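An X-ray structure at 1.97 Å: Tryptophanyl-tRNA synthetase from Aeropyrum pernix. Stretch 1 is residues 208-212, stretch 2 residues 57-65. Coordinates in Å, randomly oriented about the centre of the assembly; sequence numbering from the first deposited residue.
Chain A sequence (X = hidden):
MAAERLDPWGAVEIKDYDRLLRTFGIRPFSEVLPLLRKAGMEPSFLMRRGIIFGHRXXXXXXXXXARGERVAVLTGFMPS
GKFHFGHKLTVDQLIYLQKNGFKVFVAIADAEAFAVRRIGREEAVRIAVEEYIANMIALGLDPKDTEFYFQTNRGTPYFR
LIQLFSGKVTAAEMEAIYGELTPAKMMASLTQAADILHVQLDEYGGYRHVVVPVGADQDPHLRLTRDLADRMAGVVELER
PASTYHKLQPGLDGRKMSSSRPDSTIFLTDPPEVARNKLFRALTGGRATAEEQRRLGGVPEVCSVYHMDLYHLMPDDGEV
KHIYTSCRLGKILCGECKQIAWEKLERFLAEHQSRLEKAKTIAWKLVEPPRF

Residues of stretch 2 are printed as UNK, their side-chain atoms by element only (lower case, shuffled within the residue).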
# COMPACT_ATOMS: atom_id res chain seq x y z
N ARG A 208 -13.58 -3.82 18.13
CA ARG A 208 -14.53 -3.72 17.08
C ARG A 208 -15.30 -2.40 17.15
O ARG A 208 -15.71 -1.83 16.11
CB ARG A 208 -15.54 -4.90 17.26
CG ARG A 208 -16.85 -4.54 16.55
CD ARG A 208 -17.72 -5.80 16.44
NE ARG A 208 -17.11 -6.80 15.54
CZ ARG A 208 -17.66 -8.00 15.39
NH1 ARG A 208 -18.76 -8.31 16.13
NH2 ARG A 208 -17.14 -8.86 14.56
N HIS A 209 -15.49 -1.89 18.35
CA HIS A 209 -16.30 -0.69 18.51
C HIS A 209 -15.34 0.54 18.63
O HIS A 209 -14.69 0.70 19.67
CB HIS A 209 -17.13 -0.88 19.75
CG HIS A 209 -17.99 -2.11 19.68
ND1 HIS A 209 -19.06 -2.18 18.82
CD2 HIS A 209 -17.90 -3.33 20.28
CE1 HIS A 209 -19.62 -3.38 18.89
NE2 HIS A 209 -18.92 -4.10 19.74
N VAL A 210 -15.27 1.35 17.59
CA VAL A 210 -14.29 2.45 17.54
C VAL A 210 -15.04 3.71 17.17
O VAL A 210 -15.88 3.68 16.29
CB VAL A 210 -13.29 2.27 16.36
CG1 VAL A 210 -12.10 3.34 16.48
CG2 VAL A 210 -12.76 0.91 16.36
N VAL A 211 -14.69 4.84 17.80
CA VAL A 211 -15.34 6.08 17.42
C VAL A 211 -14.24 7.00 16.92
O VAL A 211 -13.08 6.91 17.37
CB VAL A 211 -16.16 6.71 18.64
CG1 VAL A 211 -15.21 7.01 19.94
CG2 VAL A 211 -16.95 7.98 18.16
N VAL A 212 -14.54 7.84 15.93
CA VAL A 212 -13.55 8.75 15.38
C VAL A 212 -14.11 10.17 15.51
O VAL A 212 -15.22 10.46 14.95
CB VAL A 212 -13.34 8.47 13.89
CG1 VAL A 212 -12.21 9.34 13.25
CG2 VAL A 212 -13.00 6.91 13.66
N UNK A 57 -23.74 6.52 14.95
CA UNK A 57 -23.48 5.20 15.55
C UNK A 57 -22.76 5.22 16.90
O UNK A 57 -22.35 4.17 17.40
o UNK A 57 -23.06 3.24 12.35
c UNK A 57 -22.71 4.30 14.52
o UNK A 57 -24.87 4.01 13.40
c UNK A 57 -23.61 3.82 13.32
N UNK A 58 -22.53 6.41 17.50
CA UNK A 58 -21.89 6.43 18.87
C UNK A 58 -22.75 5.73 19.94
O UNK A 58 -22.28 5.22 20.99
c UNK A 58 -20.18 9.22 22.60
c UNK A 58 -19.01 8.45 22.75
c UNK A 58 -20.99 9.05 21.47
c UNK A 58 -18.65 7.49 21.74
c UNK A 58 -19.53 7.32 20.59
c UNK A 58 -21.58 7.92 19.25
c UNK A 58 -20.67 8.10 20.46
N UNK A 59 -24.06 5.72 19.72
CA UNK A 59 -24.96 4.84 20.53
C UNK A 59 -24.54 3.36 20.60
O UNK A 59 -24.47 2.77 21.70
c UNK A 59 -26.41 4.95 20.05
c UNK A 59 -26.60 4.62 18.58
o UNK A 59 -27.74 4.25 18.20
o UNK A 59 -25.68 4.77 17.77
N UNK A 60 -24.20 2.79 19.45
CA UNK A 60 -23.71 1.39 19.41
C UNK A 60 -22.45 1.27 20.25
O UNK A 60 -22.25 0.27 20.95
c UNK A 60 -24.69 0.91 17.06
c UNK A 60 -23.41 0.97 17.95
c UNK A 60 -23.83 -0.70 15.23
n UNK A 60 -23.43 -0.83 13.72
c UNK A 60 -24.40 0.69 15.58
N UNK A 61 -21.58 2.32 20.21
CA UNK A 61 -20.34 2.23 21.01
C UNK A 61 -20.66 2.17 22.49
O UNK A 61 -20.07 1.38 23.22
c UNK A 61 -18.40 2.52 18.66
c UNK A 61 -18.11 3.34 21.60
c UNK A 61 -19.44 3.50 20.80
c UNK A 61 -19.22 3.75 19.31
N UNK A 62 -21.55 3.06 22.92
CA UNK A 62 -21.86 3.25 24.32
C UNK A 62 -22.61 1.97 24.80
O UNK A 62 -22.39 1.49 25.94
c UNK A 62 -22.86 7.12 24.28
c UNK A 62 -22.76 4.53 24.45
c UNK A 62 -20.81 5.99 25.37
c UNK A 62 -21.93 5.86 24.31
N UNK A 63 -23.40 1.38 23.88
CA UNK A 63 -24.11 0.09 24.22
C UNK A 63 -23.07 -0.98 24.50
O UNK A 63 -23.12 -1.71 25.56
o UNK A 63 -26.95 -0.14 20.84
o UNK A 63 -28.46 1.05 21.92
c UNK A 63 -27.35 0.43 21.89
c UNK A 63 -26.49 0.42 23.18
c UNK A 63 -25.10 -0.33 23.10
N UNK A 64 -22.09 -1.10 23.60
CA UNK A 64 -20.99 -2.07 23.91
C UNK A 64 -20.28 -1.79 25.23
O UNK A 64 -20.02 -2.72 26.09
c UNK A 64 -19.98 -2.09 22.76
N UNK A 65 -19.94 -0.50 25.43
CA UNK A 65 -19.27 -0.16 26.66
C UNK A 65 -20.08 -0.52 27.93
O UNK A 65 -19.48 -0.97 28.95
c UNK A 65 -18.98 1.33 26.70
c UNK A 65 -17.80 3.26 27.67
c UNK A 65 -17.99 1.73 27.76
n UNK A 65 -16.48 3.28 29.85
c UNK A 65 -16.49 3.61 28.37

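Position 57 carries two side-chain carbons, the second bearing two oxygens, and lies out of reach of stretch 1. A short carboxylate of this size is aspartate, Asp 57. It stands at the N-cap position just before the helix, a place where aspartate is common, although here its side chain makes no capping bond; one carboxylate oxygen, OD2, is hydrogen-bonded elsewhere in the structure.

Position 58 shows one carbon followed by a ring of six carbons, and one ring carbon lies 3.6 Å from Val 211 CG2. No further atom is attached to the ring, which excludes tyrosine and identifies Phe 58. Its CA-to-CB bond points sideways, yet the ring extends far enough for CD1 to make that contact. The approach is oblique to the ring, and a broad apolar group suits this buried place beside a valine methyl.

Position 59 again has two carbons, the second with two oxygens: Asp 59. It is partly exposed and remote from stretch 1, a setting in which a charged side chain can meet solvent.

Position 60 has four carbons in a row ending in nitrogen, the unbranched chain of Lys 60. It too is partly exposed; the nearest approach of its side chain, Lys 60 CB to His 209 ND1, is 5.4 Å, and NZ lies farther off still, so the amino group stays out of the apolar contact.

Position 61 has four carbons, forked at the first, with one arm two carbons long. The end carbon of the longer arm lies 3.5 Å from Val 210 N and 3.6 Å from His 209 C, and the inner carbon of that arm lies 4.3 Å from Val 211 CB. This beta-branched pattern is isoleucine, Ile 61. The CA-to-CB bond points sideways, but the longer arm carries CD1 inward, so the methyl packs against the strand's incoming backbone.

Position 62 also has four carbons, but the fork is at the second, which makes it Leu 62. It is buried without touching stretch 1, as an apolar residue can be when it packs elsewhere in the structure.

Position 63 has three carbons, the third carrying two oxygens: Glu 63, exposed and clear of the contact, where its charge is readily accommodated.

Position 64 has a single side-chain carbon. This CB points toward stretch 1 and sits over one face of the His 209 ring, 3.5 Å from His 209 CD2, in a CH-pi contact only 18° off the ring normal. A lone carbon means Ala 64, whose small side chain lets the helix backbone and the imidazole lie close together.

Position 65 is another row of four carbons ending in nitrogen, Lys 65. The end of its chain leads away from stretch 1, and NZ is hydrogen-bonded elsewhere.

The contact therefore works by packing alone, since no hydrogen bond crosses it. Phe 58, Ile 61 and Ala 64, spaced three apart along the helix, meet Val 211, the backbone between His 209 and Val 210, and the His 209 ring in turn. This reversed order fits the 141° angle between strand and helix.

Stretch 2 (57-65) DFDKILEAK
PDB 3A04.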